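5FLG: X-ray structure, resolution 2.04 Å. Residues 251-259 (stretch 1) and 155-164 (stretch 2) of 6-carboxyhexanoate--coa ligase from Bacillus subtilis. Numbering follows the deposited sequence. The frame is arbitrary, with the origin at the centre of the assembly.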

# COMPACT_ATOMS: atom_id res chain seq x y z
N LEU A 251 9.40 -16.59 -11.95
CA LEU A 251 8.12 -17.12 -12.44
C LEU A 251 8.21 -18.63 -12.56
O LEU A 251 9.24 -19.16 -12.99
CB LEU A 251 7.78 -16.55 -13.81
CG LEU A 251 7.36 -15.09 -13.82
CD1 LEU A 251 7.16 -14.61 -15.26
CD2 LEU A 251 6.10 -14.86 -13.00
N ILE A 252 7.16 -19.31 -12.15
CA ILE A 252 7.09 -20.74 -12.31
C ILE A 252 6.45 -21.06 -13.68
O ILE A 252 5.40 -20.54 -14.03
CB ILE A 252 6.27 -21.39 -11.21
CG1 ILE A 252 6.79 -20.96 -9.85
CG2 ILE A 252 6.26 -22.88 -11.38
CD1 ILE A 252 8.21 -21.42 -9.57
N GLU A 253 7.08 -21.93 -14.45
CA GLU A 253 6.46 -22.44 -15.66
C GLU A 253 6.74 -23.91 -15.73
O GLU A 253 7.90 -24.32 -15.85
CB GLU A 253 6.99 -21.75 -16.91
CG GLU A 253 6.15 -22.08 -18.13
CD GLU A 253 6.87 -21.84 -19.45
OE1 GLU A 253 7.56 -20.80 -19.58
OE2 GLU A 253 6.68 -22.67 -20.37
N TRP A 254 5.69 -24.70 -15.60
CA TRP A 254 5.85 -26.13 -15.75
C TRP A 254 5.79 -26.52 -17.22
O TRP A 254 4.96 -26.01 -17.96
CB TRP A 254 4.77 -26.82 -14.99
CG TRP A 254 4.64 -28.25 -15.32
CD1 TRP A 254 5.44 -29.24 -14.88
CD2 TRP A 254 3.62 -28.85 -16.12
NE1 TRP A 254 4.99 -30.45 -15.37
CE2 TRP A 254 3.86 -30.23 -16.11
CE3 TRP A 254 2.50 -28.36 -16.80
CZ2 TRP A 254 3.01 -31.14 -16.73
CZ3 TRP A 254 1.68 -29.27 -17.44
CH2 TRP A 254 1.96 -30.64 -17.42
N GLU A 255 6.79 -27.25 -17.68
CA GLU A 255 6.87 -27.69 -19.08
C GLU A 255 6.22 -29.03 -19.25
O GLU A 255 6.77 -30.06 -18.84
CB GLU A 255 8.34 -27.82 -19.52
CG GLU A 255 9.16 -26.56 -19.28
CD GLU A 255 9.24 -25.67 -20.49
OE1 GLU A 255 9.64 -26.17 -21.57
OE2 GLU A 255 8.96 -24.46 -20.36
N GLU A 256 5.04 -29.02 -19.85
CA GLU A 256 4.31 -30.23 -20.11
C GLU A 256 5.18 -31.07 -21.00
O GLU A 256 5.22 -32.26 -20.89
CB GLU A 256 2.98 -29.88 -20.78
CG GLU A 256 2.41 -30.97 -21.66
CD GLU A 256 0.90 -30.89 -21.81
OE1 GLU A 256 0.20 -30.70 -20.79
OE2 GLU A 256 0.42 -31.03 -22.94
N ASP A 257 5.88 -30.40 -21.89
CA ASP A 257 6.63 -31.03 -22.91
C ASP A 257 7.66 -31.97 -22.30
O ASP A 257 7.84 -33.04 -22.85
CB ASP A 257 7.22 -30.01 -23.91
CG ASP A 257 6.17 -29.53 -24.91
OD1 ASP A 257 5.17 -30.24 -25.13
OD2 ASP A 257 6.33 -28.44 -25.48
N HIS A 258 8.25 -31.65 -21.15
CA HIS A 258 9.25 -32.51 -20.55
C HIS A 258 8.56 -33.71 -19.89
O HIS A 258 8.94 -34.18 -18.83
CB HIS A 258 9.98 -31.78 -19.44
CG HIS A 258 10.79 -30.62 -19.88
ND1 HIS A 258 11.69 -30.01 -19.05
CD2 HIS A 258 10.83 -29.96 -21.05
CE1 HIS A 258 12.25 -29.00 -19.69
NE2 HIS A 258 11.74 -28.95 -20.90
N ASP A 259 7.62 -34.29 -20.60
CA ASP A 259 6.97 -35.53 -20.17
C ASP A 259 7.04 -36.59 -21.25
O ASP A 259 6.64 -37.74 -21.02
CB ASP A 259 5.50 -35.27 -19.82
CG ASP A 259 5.32 -34.60 -18.47
OD1 ASP A 259 6.33 -34.39 -17.76
OD2 ASP A 259 4.17 -34.28 -18.12
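Stretch 2, residues 155-164: ANFEKWALHS

Stretch 2 is a helix, already under way before Ala155, and it packs against the point where stretch 1 leaves a strand (Leu251 and Ile252) and continues in an extended path through Glu253, Trp254 and Glu255. The backbone phi/psi values of stretch 2 stay close to -60/-40 from Ala155 to His163, and i to i+4 hydrogen bonds run from Lys159 N to Ala155 O through to Ser164 N to Trp160 O. The two segments advance in the same general sense: Asn156 lies nearest Glu253, with CA atoms 6.4 Å apart, and Trp160 lies nearest Trp254, with CA atoms 6.5 Å apart. Together they bury 429 Å², and Trp254 contributes the largest share.

Ala155 stands clear of stretch 1, and the contact begins one residue later. Asn156 points its CA-to-CB bond toward the loop and, with chi1 in the t well, brings its amide alongside the backbone of Trp254. Trp254 N donates to Asn156 OD1 at 2.9 Å, and Asn156 ND2 donates to Trp254 O, also at 2.9 Å; both bonds are nearly straight. A carboxamide suits this place because it carries an acceptor and a donor on one planar group, so a single side chain satisfies both polar backbone atoms of a residue that is no longer part of the strand. The same amide passes Glu253, whose CG lies 3.7 Å from Asn156 ND2.

Phe157 points away from stretch 1 and is buried, while Glu158 is exposed and out of reach. One turn after Asn156, Lys159 returns to the contact. Its long aliphatic portion runs by the edge of the Trp254 indole, where Lys159 CG is 3.6 Å from Trp254 CZ3. Its chi angles are all t, and this extended chain carries the ammonium group out to Glu256, forming a salt bridge with Lys159 NZ 3.5 Å from Glu256 OE2; the hydrogen bond within it is weak. Lysine thus offers hydrocarbon to the indole and charge to the carboxylate.

Trp160 sets its CA-to-CB bond sideways, yet it meets the face of Trp254 edge-on. Trp160 CD1 is 3.6 Å from Trp254 CG, and the two five-membered rings lie at 81°, their centroids 4.8 Å apart. The helix backbone also takes part, since Trp160 CA sits 4.0 Å from the centroid of the six-membered ring of Trp254, over its face, in a CH-pi contact. The flat indole can therefore lie close against the helix.

Ala161 points away, and Leu162 makes no contact. His163, a turn beyond Lys159, again points toward stretch 1. Its CB is 3.7 Å from Trp254 CH2, and the two rings meet obliquely with planes at 51°. Beyond the indole, His163 NE2 comes within 2.9 Å of Asp259 OD2, but the angle is poor for a hydrogen bond and Asp259 is poorly ordered. Ser164 leaves stretch 1 alone and turns back on its own helix, its OG donating to Trp160 O at 3.0 Å.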

# COMPACT_ATOMS: atom_id res chain seq x y z
N ALA A 155 -2.75 -20.06 -15.80
CA ALA A 155 -3.10 -21.00 -16.88
C ALA A 155 -2.13 -22.18 -16.88
O ALA A 155 -2.51 -23.36 -16.95
CB ALA A 155 -3.08 -20.27 -18.22
N ASN A 156 -0.86 -21.88 -16.60
CA ASN A 156 0.15 -22.93 -16.55
C ASN A 156 -0.01 -23.74 -15.27
O ASN A 156 -0.05 -24.95 -15.30
CB ASN A 156 1.53 -22.28 -16.69
CG ASN A 156 2.67 -23.28 -16.59
OD1 ASN A 156 3.01 -23.67 -15.50
ND2 ASN A 156 2.98 -23.92 -17.69
N PHE A 157 -0.35 -23.08 -14.18
CA PHE A 157 -0.66 -23.81 -12.95
C PHE A 157 -1.83 -24.77 -13.07
O PHE A 157 -1.76 -25.92 -12.62
CB PHE A 157 -0.96 -22.84 -11.80
CG PHE A 157 -1.46 -23.53 -10.56
CD1 PHE A 157 -0.60 -24.28 -9.77
CD2 PHE A 157 -2.79 -23.38 -10.15
CE1 PHE A 157 -1.09 -25.03 -8.70
CE2 PHE A 157 -3.27 -24.06 -9.04
CZ PHE A 157 -2.40 -24.86 -8.30
N GLU A 158 -2.92 -24.33 -13.69
CA GLU A 158 -4.07 -25.23 -13.84
C GLU A 158 -3.71 -26.47 -14.65
O GLU A 158 -4.08 -27.61 -14.30
CB GLU A 158 -5.23 -24.49 -14.51
CG GLU A 158 -5.89 -23.43 -13.64
CD GLU A 158 -7.01 -23.98 -12.74
OE1 GLU A 158 -7.72 -24.93 -13.16
OE2 GLU A 158 -7.22 -23.46 -11.62
N LYS A 159 -2.93 -26.28 -15.69
CA LYS A 159 -2.44 -27.41 -16.47
C LYS A 159 -1.58 -28.34 -15.63
O LYS A 159 -1.83 -29.55 -15.56
CB LYS A 159 -1.63 -26.93 -17.66
CG LYS A 159 -1.46 -28.00 -18.71
CD LYS A 159 -1.28 -27.43 -20.11
CE LYS A 159 -1.52 -28.53 -21.13
NZ LYS A 159 -1.38 -28.06 -22.54
N TRP A 160 -0.67 -27.75 -14.85
CA TRP A 160 0.15 -28.56 -13.95
C TRP A 160 -0.69 -29.36 -12.94
O TRP A 160 -0.47 -30.55 -12.70
CB TRP A 160 1.16 -27.68 -13.20
CG TRP A 160 1.83 -28.40 -12.13
CD1 TRP A 160 3.05 -29.03 -12.19
CD2 TRP A 160 1.39 -28.52 -10.79
NE1 TRP A 160 3.34 -29.63 -10.99
CE2 TRP A 160 2.35 -29.30 -10.10
CE3 TRP A 160 0.26 -28.08 -10.10
CZ2 TRP A 160 2.22 -29.62 -8.76
CZ3 TRP A 160 0.11 -28.43 -8.78
CH2 TRP A 160 1.10 -29.17 -8.11
N ALA A 161 -1.71 -28.74 -12.37
CA ALA A 161 -2.47 -29.42 -11.36
C ALA A 161 -3.28 -30.58 -11.94
O ALA A 161 -3.39 -31.65 -11.35
CB ALA A 161 -3.38 -28.45 -10.66
N LEU A 162 -3.75 -30.40 -13.15
CA LEU A 162 -4.46 -31.47 -13.85
C LEU A 162 -3.54 -32.66 -14.05
O LEU A 162 -3.82 -33.75 -13.58
CB LEU A 162 -4.95 -30.98 -15.22
CG LEU A 162 -5.83 -31.92 -16.04
CD1 LEU A 162 -6.88 -32.61 -15.18
CD2 LEU A 162 -6.48 -31.14 -17.16
N HIS A 163 -2.38 -32.42 -14.65
CA HIS A 163 -1.42 -33.50 -14.82
C HIS A 163 -1.04 -34.15 -13.50
O HIS A 163 -0.69 -35.32 -13.47
CB HIS A 163 -0.15 -33.02 -15.53
CG HIS A 163 0.93 -34.07 -15.60
ND1 HIS A 163 1.73 -34.40 -14.53
CD2 HIS A 163 1.37 -34.83 -16.64
CE1 HIS A 163 2.63 -35.30 -14.90
NE2 HIS A 163 2.42 -35.58 -16.17
N SER A 164 -0.97 -33.38 -12.42
CA SER A 164 -0.36 -33.90 -11.19
C SER A 164 -1.37 -34.60 -10.31
O SER A 164 -1.00 -35.12 -9.25
CB SER A 164 0.28 -32.76 -10.38
OG SER A 164 1.38 -32.23 -11.09